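Local coordinates for protein formylmethanofuran--tetrahydromethanopterin formyltransferase (Methanosarcina barkeri, PDB 1M5S) that catalyses the reversible transfer of a formyl group from formylmethanofuran to tetrahydromethanopterin, an early step in making methane from carbon dioxide, at residues A[64-69]-A[135-140]; A[128-133]-A[139-144]; A[208-213]-A[217-222]; A[224-229]-A[235-240]. All coordinates share one frame; numbering follows the deposited sequence.

Contact 1 of 4, residues A[64-69]-A[135-140]; sequences ETPDGR and AGRKVY
P66 is the single residue of 64-69 that meets 135-140, and it touches A135 and R137 in two different ways. Toward A135 the contact is van der Waals packing. The two CB atoms stand 4.3 Å apart, and the A135 methyl also rests against the backbone oxygen of P66, with CB 3.6 Å from O. Toward R137, P66 CG sits over one face of the guanidinium, toward its rim, at 3.6 Å from R137 NE. R137 can present that face because its CG lies beside the backbone N (chi1 -69°) and the chain runs on extended to NE. Its charge is met elsewhere: NH1 reaches E152 in a salt bridge and the carbonyl oxygen of N106.

Within the two segments the side-chain hydrogen bonds lie in the loop that presents the proline. A type I turn from T65 to G68 puts P66 at its first inner corner, where a proline's fixed phi fits. T65 OG1 gives a 2.7 Å hydrogen bond to R69 O. D67 OD1 accepts from R69 N in an Asx turn, and its OD2 forms a 2.9 Å salt bridge with R69 NE.

With no hydrogen bond between the segments, the turn rests on the end of the hairpin 130-134/137-144 through van der Waals contacts and a proline CG set over a flat cation, an association set by shape more than by directed bonds.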
loop_
_atom_site.group_PDB
_atom_site.type_symbol
_atom_site.label_atom_id
_atom_site.label_comp_id
_atom_site.label_asym_id
_atom_site.label_seq_id
_atom_site.Cartn_x
_atom_site.Cartn_y
_atom_site.Cartn_z
ATOM N N GLU A 64 2.359 -20.111 11.070
ATOM C CA GLU A 64 1.317 -21.105 10.838
ATOM C C GLU A 64 1.420 -21.840 9.502
ATOM O O GLU A 64 0.682 -22.788 9.261
ATOM C CB GLU A 64 -0.064 -20.455 10.969
ATOM C CG GLU A 64 -0.509 -19.674 9.743
ATOM C CD GLU A 64 -1.864 -19.031 9.917
ATOM O OE1 GLU A 64 -2.842 -19.766 10.145
ATOM O OE2 GLU A 64 -1.956 -17.789 9.820
ATOM N N THR A 65 2.305 -21.383 8.620
ATOM C CA THR A 65 2.426 -21.972 7.284
ATOM C C THR A 65 3.408 -23.138 7.277
ATOM O O THR A 65 4.295 -23.217 8.134
ATOM C CB THR A 65 2.900 -20.937 6.246
ATOM O OG1 THR A 65 4.159 -20.392 6.661
ATOM C CG2 THR A 65 1.871 -19.824 6.092
ATOM N N PRO A 66 3.255 -24.065 6.311
ATOM C CA PRO A 66 4.068 -25.283 6.229
ATOM C C PRO A 66 5.558 -24.972 6.103
ATOM O O PRO A 66 6.394 -25.666 6.684
ATOM C CB PRO A 66 3.541 -25.970 4.979
ATOM C CG PRO A 66 2.136 -25.472 4.860
ATOM C CD PRO A 66 2.234 -24.038 5.251
ATOM N N ASP A 67 5.875 -23.876 5.416
ATOM C CA ASP A 67 7.260 -23.488 5.162
ATOM C C ASP A 67 7.736 -22.306 6.004
ATOM O O ASP A 67 8.830 -21.784 5.787
ATOM C CB ASP A 67 7.457 -23.183 3.665
ATOM C CG ASP A 67 6.611 -22.021 3.176
ATOM O OD1 ASP A 67 5.847 -21.437 3.976
ATOM O OD2 ASP A 67 6.706 -21.701 1.971
ATOM N N GLY A 68 6.905 -21.882 6.953
ATOM C CA GLY A 68 7.314 -20.840 7.878
ATOM C C GLY A 68 7.425 -19.470 7.230
ATOM O O GLY A 68 8.043 -18.558 7.770
ATOM N N ARG A 69 6.746 -19.307 6.105
ATOM C CA ARG A 69 6.863 -18.076 5.305
ATOM C C ARG A 69 5.535 -17.320 5.313
ATOM O O ARG A 69 4.472 -17.904 5.572
ATOM C CB ARG A 69 7.187 -18.414 3.848
ATOM C CG ARG A 69 8.621 -18.900 3.640
ATOM C CD ARG A 69 9.099 -18.744 2.193
ATOM N NE ARG A 69 8.164 -19.316 1.209
ATOM C CZ ARG A 69 8.259 -19.121 -0.114
ATOM N NH1 ARG A 69 9.238 -18.369 -0.635
ATOM N NH2 ARG A 69 7.410 -19.643 -1.012
ATOM N N ALA A 135 6.939 -30.238 5.900
ATOM C CA ALA A 135 6.093 -30.372 7.079
ATOM C C ALA A 135 5.085 -31.508 6.892
ATOM O O ALA A 135 3.877 -31.295 6.944
ATOM C CB ALA A 135 5.377 -29.049 7.359
ATOM N N GLY A 136 5.595 -32.690 6.542
ATOM C CA GLY A 136 4.743 -33.859 6.385
ATOM C C GLY A 136 3.931 -33.876 5.098
ATOM O O GLY A 136 3.401 -34.914 4.706
ATOM N N ARG A 137 3.861 -32.726 4.436
ATOM C CA ARG A 137 3.077 -32.559 3.198
ATOM C C ARG A 137 3.895 -32.983 1.973
ATOM O O ARG A 137 5.100 -32.708 1.883
ATOM C CB ARG A 137 2.680 -31.093 3.017
ATOM C CG ARG A 137 1.662 -30.609 4.051
ATOM C CD ARG A 137 1.134 -29.205 3.746
ATOM N NE ARG A 137 0.425 -28.595 4.879
ATOM C CZ ARG A 137 -0.749 -27.960 4.770
ATOM N NH1 ARG A 137 -1.363 -27.844 3.585
ATOM N NH2 ARG A 137 -1.398 -27.401 5.801
ATOM N N LYS A 138 3.225 -33.679 1.059
ATOM C CA LYS A 138 3.818 -34.129 -0.194
ATOM C C LYS A 138 3.821 -33.001 -1.223
ATOM O O LYS A 138 2.763 -32.569 -1.700
ATOM C CB LYS A 138 3.040 -35.328 -0.741
ATOM C CG LYS A 138 3.596 -35.894 -2.040
ATOM C CD LYS A 138 2.902 -37.193 -2.415
ATOM C CE LYS A 138 3.267 -37.627 -3.822
ATOM N NZ LYS A 138 2.578 -38.899 -4.195
ATOM N N VAL A 139 5.026 -32.618 -1.647
ATOM C CA VAL A 139 5.230 -31.439 -2.485
ATOM C C VAL A 139 6.054 -31.756 -3.737
ATOM O O VAL A 139 7.026 -32.510 -3.691
ATOM C CB VAL A 139 5.930 -30.309 -1.686
ATOM C CG1 VAL A 139 6.207 -29.118 -2.589
ATOM C CG2 VAL A 139 5.080 -29.908 -0.499
ATOM N N TYR A 140 5.697 -31.119 -4.840
ATOM C CA TYR A 140 6.415 -31.271 -6.111
ATOM C C TYR A 140 7.275 -30.040 -6.363
ATOM O O TYR A 140 6.833 -28.901 -6.154
ATOM C CB TYR A 140 5.430 -31.435 -7.268
ATOM C CG TYR A 140 4.753 -32.796 -7.245
ATOM C CD1 TYR A 140 5.451 -33.927 -7.682
ATOM C CD2 TYR A 140 3.442 -32.906 -6.782
ATOM C CE1 TYR A 140 4.838 -35.182 -7.631
ATOM C CE2 TYR A 140 2.830 -34.162 -6.725
ATOM C CZ TYR A 140 3.530 -35.300 -7.146
ATOM O OH TYR A 140 2.939 -36.522 -7.077
#

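Contact 2 of 4, residues A[128-133]-A[139-144]; sequences MESETQ and VYKVPI
E131 and Y140 run side by side out of one face of the hairpin, E131 CG lying 4.1 Å from Y140 CE1. E131 sends CG anti to its backbone N (chi1 -167°) and stays extended, which carries the carboxylate level with the phenol. A water joins their ends, donating to E131 OE2 (2.7 Å) and hydrogen-bonded to Y140 OH. A long acid and a long phenol suit this pairing because both have a polar group at the same height.

S130, T132, V139 and K141 occupy the opposite face. T132 turns OG1 anti to its N (chi1 -178°), leaving CG2 in the crowded position between N and the carbonyl carbon; there the methyl meets V139 CB at 4.0 Å, one beta-branched residue beside another. S130 OG lies 3.5 Å from K141 CB. Beyond the last bridged pair, M128 CB approaches P143 CG at 4.2 Å.

The backbones are antiparallel. S130 and K141 form one hydrogen-bonded pair, T132 and V139 another, and E131 with Y140 is the non-hydrogen-bonded pair between them. The T132 N to V139 O bond, at 2.8 Å, is almost straight.

This hairpin of strands 130-134 and 137-144 goes on into strand 147-170, which pairs with the far edge of 137-144, while helix 117-122 packs on the Y140 side through F119 and K122.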
loop_
_atom_site.group_PDB
_atom_site.type_symbol
_atom_site.label_atom_id
_atom_site.label_comp_id
_atom_site.label_asym_id
_atom_site.label_seq_id
_atom_site.Cartn_x
_atom_site.Cartn_y
_atom_site.Cartn_z
ATOM N N MET A 128 12.234 -32.510 -15.353
ATOM C CA MET A 128 13.122 -32.013 -14.302
ATOM C C MET A 128 12.462 -31.914 -12.922
ATOM O O MET A 128 13.130 -31.576 -11.936
ATOM C CB MET A 128 13.703 -30.650 -14.692
ATOM C CG MET A 128 14.458 -30.626 -16.019
ATOM S SD MET A 128 15.716 -31.920 -16.234
ATOM C CE MET A 128 16.812 -31.643 -14.842
ATOM N N GLU A 129 11.177 -32.276 -12.842
ATOM C CA GLU A 129 10.450 -32.268 -11.573
ATOM C C GLU A 129 11.062 -33.208 -10.552
ATOM O O GLU A 129 11.584 -34.268 -10.894
ATOM C CB GLU A 129 8.990 -32.677 -11.758
ATOM C CG GLU A 129 8.453 -32.492 -13.145
ATOM C CD GLU A 129 8.398 -33.772 -13.934
ATOM O OE1 GLU A 129 7.923 -34.799 -13.407
ATOM O OE2 GLU A 129 8.790 -33.733 -15.111
ATOM N N SER A 130 10.891 -32.850 -9.287
ATOM C CA SER A 130 11.309 -33.684 -8.172
ATOM C C SER A 130 10.132 -33.774 -7.216
ATOM O O SER A 130 9.131 -33.074 -7.372
ATOM C CB SER A 130 12.513 -33.065 -7.442
ATOM O OG SER A 130 13.020 -31.927 -8.127
ATOM N N GLU A 131 10.278 -34.609 -6.198
ATOM C CA GLU A 131 9.259 -34.742 -5.181
ATOM C C GLU A 131 9.928 -34.632 -3.823
ATOM O O GLU A 131 10.965 -35.247 -3.579
ATOM C CB GLU A 131 8.563 -36.090 -5.327
ATOM C CG GLU A 131 7.286 -36.213 -4.536
ATOM C CD GLU A 131 6.873 -37.652 -4.352
ATOM O OE1 GLU A 131 6.702 -38.072 -3.187
ATOM O OE2 GLU A 131 6.756 -38.369 -5.369
ATOM N N THR A 132 9.395 -33.753 -2.984
ATOM C CA THR A 132 9.952 -33.529 -1.661
ATOM C C THR A 132 8.834 -33.540 -0.618
ATOM O O THR A 132 7.669 -33.808 -0.941
ATOM C CB THR A 132 10.748 -32.181 -1.604
ATOM O OG1 THR A 132 11.332 -32.013 -0.308
ATOM C CG2 THR A 132 9.846 -30.991 -1.912
ATOM N N GLN A 133 9.209 -33.305 0.635
ATOM C CA GLN A 133 8.267 -33.304 1.742
ATOM C C GLN A 133 8.470 -32.077 2.626
ATOM O O GLN A 133 9.510 -31.936 3.278
ATOM C CB GLN A 133 8.451 -34.572 2.572
ATOM C CG GLN A 133 7.571 -34.647 3.791
ATOM C CD GLN A 133 6.990 -36.024 3.981
ATOM O OE1 GLN A 133 6.421 -36.603 3.051
ATOM N NE2 GLN A 133 7.137 -36.569 5.187
ATOM N N VAL A 139 5.026 -32.618 -1.647
ATOM C CA VAL A 139 5.230 -31.439 -2.485
ATOM C C VAL A 139 6.054 -31.756 -3.737
ATOM O O VAL A 139 7.026 -32.510 -3.691
ATOM C CB VAL A 139 5.930 -30.309 -1.686
ATOM C CG1 VAL A 139 6.207 -29.118 -2.589
ATOM C CG2 VAL A 139 5.080 -29.908 -0.499
ATOM N N TYR A 140 5.697 -31.119 -4.840
ATOM C CA TYR A 140 6.415 -31.271 -6.111
ATOM C C TYR A 140 7.275 -30.040 -6.363
ATOM O O TYR A 140 6.833 -28.901 -6.154
ATOM C CB TYR A 140 5.430 -31.435 -7.268
ATOM C CG TYR A 140 4.753 -32.796 -7.245
ATOM C CD1 TYR A 140 5.451 -33.927 -7.682
ATOM C CD2 TYR A 140 3.442 -32.906 -6.782
ATOM C CE1 TYR A 140 4.838 -35.182 -7.631
ATOM C CE2 TYR A 140 2.830 -34.162 -6.725
ATOM C CZ TYR A 140 3.530 -35.300 -7.146
ATOM O OH TYR A 140 2.939 -36.522 -7.077
ATOM N N LYS A 141 8.537 -30.289 -6.707
ATOM C CA LYS A 141 9.476 -29.239 -7.096
ATOM C C LYS A 141 9.461 -29.086 -8.612
ATOM O O LYS A 141 9.739 -30.039 -9.338
ATOM C CB LYS A 141 10.891 -29.609 -6.640
ATOM C CG LYS A 141 11.347 -28.940 -5.371
ATOM C CD LYS A 141 12.869 -28.959 -5.278
ATOM C CE LYS A 141 13.335 -29.561 -3.964
ATOM N NZ LYS A 141 14.810 -29.774 -3.973
ATOM N N VAL A 142 9.209 -27.867 -9.077
ATOM C CA VAL A 142 9.218 -27.554 -10.498
ATOM C C VAL A 142 10.283 -26.477 -10.757
ATOM O O VAL A 142 10.069 -25.295 -10.469
ATOM C CB VAL A 142 7.816 -27.045 -10.967
ATOM C CG1 VAL A 142 7.823 -26.755 -12.461
ATOM C CG2 VAL A 142 6.746 -28.066 -10.616
ATOM N N PRO A 143 11.475 -26.887 -11.238
ATOM C CA PRO A 143 12.525 -25.924 -11.584
ATOM C C PRO A 143 12.080 -24.874 -12.600
ATOM O O PRO A 143 11.569 -25.198 -13.671
ATOM C CB PRO A 143 13.645 -26.808 -12.127
ATOM C CG PRO A 143 13.484 -28.082 -11.375
ATOM C CD PRO A 143 11.986 -28.270 -11.274
ATOM N N ILE A 144 12.191 -23.611 -12.203
ATOM C CA ILE A 144 11.898 -22.484 -13.083
ATOM C C ILE A 144 12.997 -21.419 -12.942
ATOM O O ILE A 144 13.946 -21.603 -12.177
ATOM C CB ILE A 144 10.494 -21.873 -12.771
ATOM C CG1 ILE A 144 10.378 -21.513 -11.283
ATOM C CG2 ILE A 144 9.390 -22.862 -13.172
ATOM C CD1 ILE A 144 9.113 -20.754 -10.935
HETATM O O HOH W 1 4.703 -38.643 -7.087
#

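Contact 3 of 4, residues A[208-213]-A[217-222]; sequences SGANKY and KATANE
T219 lays its methyl CG2 against the methyl of A210, CG2 to CB 3.8 Å, and against the backbone oxygen of G209. Its hydroxyl lies on the same oxygen, OG1 to G209 O 2.9 Å, but D126 of a neighbouring subunit is a second possible acceptor, and the proton cannot be assigned to either. CG2 is anti to the carbonyl carbon and OG1 sits between the backbone N and that carbon (chi1 61°), which lets one small side chain offer a methyl and a hydroxyl to 208-213 together. An alanine here would lack both groups, and is likely to leave the A210 methyl less covered and K207, which donates to OG1 and is salt-bridged to E222 OE1, short of one acceptor.

Both segments belong to the long irregular loop between strands 193-194 and 243-251, in the proximal lobe of the FTR family; their directions differ by 68°, neither has regular secondary structure, and the polar links described here use at least one side chain.

Farther along, N211 and E222 come from opposite directions. N211 ND2 gives E222 OE2 a weak hydrogen bond of 3.3 Å, the amide and carboxylate planes standing 57° apart. E222 bends at chi2 to get there. D126 of the neighbouring subunit receives the backbone N-H groups of N211, K212 and Y213, fastening this loop to the tetramer interface.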
loop_
_atom_site.group_PDB
_atom_site.type_symbol
_atom_site.label_atom_id
_atom_site.label_comp_id
_atom_site.label_asym_id
_atom_site.label_seq_id
_atom_site.Cartn_x
_atom_site.Cartn_y
_atom_site.Cartn_z
ATOM N N SER A 208 -33.566 -10.284 -9.973
ATOM C CA SER A 208 -33.580 -11.581 -10.649
ATOM C C SER A 208 -33.987 -11.559 -12.124
ATOM O O SER A 208 -33.720 -12.515 -12.850
ATOM C CB SER A 208 -34.497 -12.547 -9.896
ATOM O OG SER A 208 -33.890 -13.818 -9.742
ATOM N N GLY A 209 -34.644 -10.493 -12.567
ATOM C CA GLY A 209 -35.135 -10.475 -13.934
ATOM C C GLY A 209 -34.935 -9.165 -14.662
ATOM O O GLY A 209 -33.892 -8.530 -14.528
ATOM N N ALA A 210 -35.920 -8.795 -15.478
ATOM C CA ALA A 210 -35.905 -7.531 -16.204
ATOM C C ALA A 210 -37.327 -7.030 -16.458
ATOM O O ALA A 210 -38.207 -7.799 -16.836
ATOM C CB ALA A 210 -35.171 -7.698 -17.517
ATOM N N ASN A 211 -37.547 -5.738 -16.238
ATOM C CA ASN A 211 -38.838 -5.123 -16.511
ATOM C C ASN A 211 -38.990 -4.802 -17.994
ATOM O O ASN A 211 -40.108 -4.658 -18.492
ATOM C CB ASN A 211 -39.002 -3.841 -15.688
ATOM C CG ASN A 211 -39.014 -4.102 -14.191
ATOM O OD1 ASN A 211 -39.547 -5.110 -13.725
ATOM N ND2 ASN A 211 -38.421 -3.191 -13.431
ATOM N N LYS A 212 -37.868 -4.739 -18.704
ATOM C CA LYS A 212 -37.864 -4.263 -20.082
ATOM C C LYS A 212 -37.066 -5.195 -20.988
ATOM O O LYS A 212 -37.613 -5.809 -21.907
ATOM C CB LYS A 212 -37.280 -2.845 -20.145
ATOM C CG LYS A 212 -37.552 -2.099 -21.445
ATOM C CD LYS A 212 -36.944 -0.704 -21.413
ATOM C CE LYS A 212 -37.534 0.202 -22.491
ATOM N NZ LYS A 212 -36.987 -0.061 -23.851
ATOM N N TYR A 213 -35.769 -5.296 -20.717
ATOM C CA TYR A 213 -34.861 -6.057 -21.563
ATOM C C TYR A 213 -34.843 -7.505 -21.114
ATOM O O TYR A 213 -33.971 -7.920 -20.349
ATOM C CB TYR A 213 -33.463 -5.450 -21.490
ATOM C CG TYR A 213 -33.447 -3.976 -21.813
ATOM C CD1 TYR A 213 -34.055 -3.490 -22.969
ATOM C CD2 TYR A 213 -32.836 -3.062 -20.956
ATOM C CE1 TYR A 213 -34.055 -2.125 -23.266
ATOM C CE2 TYR A 213 -32.828 -1.701 -21.244
ATOM C CZ TYR A 213 -33.439 -1.238 -22.399
ATOM O OH TYR A 213 -33.438 0.107 -22.686
ATOM N N LYS A 217 -30.748 -11.987 -17.917
ATOM C CA LYS A 217 -31.099 -12.822 -16.772
ATOM C C LYS A 217 -31.030 -12.065 -15.440
ATOM O O LYS A 217 -31.593 -12.509 -14.440
ATOM C CB LYS A 217 -30.211 -14.079 -16.721
ATOM C CG LYS A 217 -28.773 -13.854 -16.231
ATOM C CD LYS A 217 -28.007 -15.174 -16.091
ATOM C CE LYS A 217 -28.669 -16.115 -15.085
ATOM N NZ LYS A 217 -28.000 -17.445 -15.042
ATOM N N ALA A 218 -30.367 -10.911 -15.443
ATOM C CA ALA A 218 -30.252 -10.078 -14.248
ATOM C C ALA A 218 -30.019 -8.619 -14.632
ATOM O O ALA A 218 -29.289 -8.326 -15.579
ATOM C CB ALA A 218 -29.110 -10.583 -13.359
ATOM N N THR A 219 -30.713 -7.713 -13.951
ATOM C CA THR A 219 -30.525 -6.281 -14.172
ATOM C C THR A 219 -30.409 -5.536 -12.843
ATOM O O THR A 219 -30.646 -6.104 -11.773
ATOM C CB THR A 219 -31.696 -5.662 -14.968
ATOM O OG1 THR A 219 -32.913 -5.830 -14.236
ATOM C CG2 THR A 219 -31.832 -6.310 -16.329
ATOM N N ALA A 220 -30.081 -4.252 -12.919
ATOM C CA ALA A 220 -30.065 -3.404 -11.733
ATOM C C ALA A 220 -31.461 -3.368 -11.116
ATOM O O ALA A 220 -32.459 -3.213 -11.828
ATOM C CB ALA A 220 -29.612 -1.991 -12.099
ATOM N N ASN A 221 -31.530 -3.638 -9.818
ATOM C CA ASN A 221 -32.757 -3.463 -9.050
ATOM C C ASN A 221 -33.032 -1.971 -8.803
ATOM O O ASN A 221 -32.469 -1.362 -7.890
ATOM C CB ASN A 221 -32.635 -4.210 -7.726
ATOM C CG ASN A 221 -33.942 -4.277 -6.969
ATOM O OD1 ASN A 221 -34.128 -5.145 -6.117
ATOM N ND2 ASN A 221 -34.833 -3.331 -7.233
ATOM N N GLU A 222 -33.943 -1.404 -9.590
ATOM C CA GLU A 222 -34.226 0.031 -9.552
ATOM C C GLU A 222 -34.764 0.507 -8.198
ATOM O O GLU A 222 -34.794 1.708 -7.927
ATOM C CB GLU A 222 -35.215 0.405 -10.669
ATOM C CG GLU A 222 -36.626 -0.179 -10.507
ATOM C CD GLU A 222 -36.711 -1.660 -10.845
ATOM O OE1 GLU A 222 -35.858 -2.149 -11.618
ATOM O OE2 GLU A 222 -37.635 -2.337 -10.341
#

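Contact 4 of 4, residues A[224-229]-A[235-240]; sequences FCPSIK and TEIPAD
The F224 ring carries E236 on one face: E236 CB stands 4.0 Å from the ring centroid, 23° off the normal, in a CH-pi contact, and E236 CG continues toward F224 CZ. The E236 chain runs alongside the ring and bends at chi2, leaving its carboxylate plane tilted 61° from the ring. I237 CD1 approaches the ring obliquely, 4.2 Å from F224 CD2, while F167 makes an edge-to-face contact with the same ring.

I237, branched and apolar, fills the angle between the segments. Its CD1 lies over F224 CA at 3.6 Å, and CG2 reaches P226 CB and, at 3.6 Å, K229 CD; the two side chains of I237 and K229 cross at about a right angle.

An ST turn shapes the second segment: T235 OG1 accepts from I237 N at 3.1 Å. The same hydroxyl gives its proton to a water, which in turn donates to C225 O and so links the two segments. In 224-229 a 3-10 segment begins at P226, and K229 N bonds back to P226 O.

K229 stretches out beyond CG across I237, and its NZ donates to three backbone oxygens: V241 O just beyond the segment, P238 O (3.0 Å) and A239 O (2.9 Å), the last from above the carbonyl plane. A methionine in its place, having no ammonium, would probably leave the carbonyls of P238, A239 and V241 without their shared donor. S227 OG is hydrogen-bonded to D148 of a neighbouring subunit.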
loop_
_atom_site.group_PDB
_atom_site.type_symbol
_atom_site.label_atom_id
_atom_site.label_comp_id
_atom_site.label_asym_id
_atom_site.label_seq_id
_atom_site.Cartn_x
_atom_site.Cartn_y
_atom_site.Cartn_z
ATOM N N PHE A 224 -33.376 -0.007 -5.365
ATOM C CA PHE A 224 -32.246 0.363 -4.512
ATOM C C PHE A 224 -31.279 1.302 -5.220
ATOM O O PHE A 224 -30.122 1.414 -4.827
ATOM C CB PHE A 224 -31.488 -0.883 -4.049
ATOM C CG PHE A 224 -32.263 -1.753 -3.109
ATOM C CD1 PHE A 224 -32.980 -2.845 -3.584
ATOM C CD2 PHE A 224 -32.223 -1.523 -1.741
ATOM C CE1 PHE A 224 -33.641 -3.698 -2.710
ATOM C CE2 PHE A 224 -32.878 -2.369 -0.857
ATOM C CZ PHE A 224 -33.589 -3.459 -1.343
ATOM N N CYS A 225 -31.764 1.969 -6.263
ATOM C CA CYS A 225 -30.977 2.962 -6.989
ATOM C C CYS A 225 -31.337 4.384 -6.549
ATOM O O CYS A 225 -32.367 4.924 -6.957
ATOM C CB CYS A 225 -31.202 2.816 -8.498
ATOM S SG CYS A 225 -30.685 1.228 -9.172
ATOM N N PRO A 226 -30.472 5.021 -5.736
ATOM C CA PRO A 226 -30.774 6.319 -5.124
ATOM C C PRO A 226 -30.937 7.462 -6.126
ATOM O O PRO A 226 -31.777 8.340 -5.933
ATOM C CB PRO A 226 -29.588 6.552 -4.178
ATOM C CG PRO A 226 -29.097 5.190 -3.874
ATOM C CD PRO A 226 -29.232 4.457 -5.177
ATOM N N SER A 227 -30.165 7.426 -7.209
ATOM C CA SER A 227 -30.188 8.496 -8.202
ATOM C C SER A 227 -31.514 8.585 -8.977
ATOM O O SER A 227 -31.740 9.546 -9.711
ATOM C CB SER A 227 -29.020 8.332 -9.184
ATOM O OG SER A 227 -29.217 7.220 -10.046
ATOM N N ILE A 228 -32.382 7.586 -8.811
ATOM C CA ILE A 228 -33.686 7.562 -9.482
ATOM C C ILE A 228 -34.831 7.220 -8.522
ATOM O O ILE A 228 -35.919 6.851 -8.963
ATOM C CB ILE A 228 -33.713 6.529 -10.644
ATOM C CG1 ILE A 228 -33.407 5.129 -10.107
ATOM C CG2 ILE A 228 -32.732 6.930 -11.733
ATOM C CD1 ILE A 228 -33.715 4.012 -11.077
ATOM N N LYS A 229 -34.589 7.339 -7.217
ATOM C CA LYS A 229 -35.582 6.966 -6.209
ATOM C C LYS A 229 -36.863 7.797 -6.318
ATOM O O LYS A 229 -37.933 7.347 -5.901
ATOM C CB LYS A 229 -35.000 7.101 -4.797
ATOM C CG LYS A 229 -34.785 8.538 -4.339
ATOM C CD LYS A 229 -34.118 8.595 -2.981
ATOM C CE LYS A 229 -33.641 10.002 -2.669
ATOM N NZ LYS A 229 -32.771 10.047 -1.459
ATOM N N THR A 235 -39.656 2.447 -4.333
ATOM C CA THR A 235 -38.257 2.583 -3.961
ATOM C C THR A 235 -38.036 2.195 -2.504
ATOM O O THR A 235 -38.903 2.397 -1.654
ATOM C CB THR A 235 -37.761 4.032 -4.202
ATOM O OG1 THR A 235 -36.371 4.133 -3.861
ATOM C CG2 THR A 235 -38.579 5.036 -3.391
ATOM N N GLU A 236 -36.921 1.514 -2.261
ATOM C CA GLU A 236 -36.508 1.132 -0.918
ATOM C C GLU A 236 -35.563 2.160 -0.306
ATOM O O GLU A 236 -35.068 1.962 0.804
ATOM C CB GLU A 236 -35.811 -0.223 -0.966
ATOM C CG GLU A 236 -36.743 -1.394 -1.198
ATOM C CD GLU A 236 -37.441 -1.824 0.074
ATOM O OE1 GLU A 236 -36.741 -2.169 1.052
ATOM O OE2 GLU A 236 -38.687 -1.769 0.115
ATOM N N ILE A 237 -35.303 3.235 -1.048
ATOM C CA ILE A 237 -34.320 4.258 -0.679
ATOM C C ILE A 237 -35.029 5.444 -0.025
ATOM O O ILE A 237 -35.810 6.136 -0.680
ATOM C CB ILE A 237 -33.538 4.769 -1.941
ATOM C CG1 ILE A 237 -32.878 3.597 -2.671
ATOM C CG2 ILE A 237 -32.478 5.787 -1.548
ATOM C CD1 ILE A 237 -32.078 2.677 -1.771
ATOM N N PRO A 238 -34.759 5.694 1.274
ATOM C CA PRO A 238 -35.265 6.872 1.992
ATOM C C PRO A 238 -34.754 8.164 1.385
ATOM O O PRO A 238 -33.762 8.163 0.649
ATOM C CB PRO A 238 -34.733 6.685 3.408
ATOM C CG PRO A 238 -34.494 5.236 3.526
ATOM C CD PRO A 238 -34.021 4.799 2.178
ATOM N N ALA A 239 -35.406 9.272 1.718
ATOM C CA ALA A 239 -35.020 10.568 1.171
ATOM C C ALA A 239 -33.630 10.990 1.653
ATOM O O ALA A 239 -32.893 11.668 0.930
ATOM C CB ALA A 239 -36.054 11.625 1.546
ATOM N N ASP A 240 -33.258 10.553 2.854
ATOM C CA ASP A 240 -31.979 10.947 3.440
ATOM C C ASP A 240 -30.825 9.992 3.124
ATOM O O ASP A 240 -29.711 10.187 3.610
ATOM C CB ASP A 240 -32.113 11.142 4.959
ATOM C CG ASP A 240 -32.462 9.856 5.702
ATOM O OD1 ASP A 240 -32.963 8.893 5.081
ATOM O OD2 ASP A 240 -32.265 9.822 6.935
HETATM O O HOH W 2 -34.999 3.769 -6.200
#

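In the fold
The four contacts fall into two pairs at opposite ends of an elongated chain. Contacts 1 and 2, with centres about 13 Å apart, share V139 and Y140 on strand 137-144. Contacts 3 and 4 follow later in the sequence, centres about 17 Å apart, both in the loop between strands 193-194 and 243-251; E222 packs on I228 between them. Within one chain contact 2 lies about 50 Å from contact 3 and 57 Å from contact 4, centre to centre. The homotetramer closes this gap: E129 and M128 of contact 2 meet Y213 and I228 of a neighbouring subunit, so the hairpin of one copy rests against the loop of another.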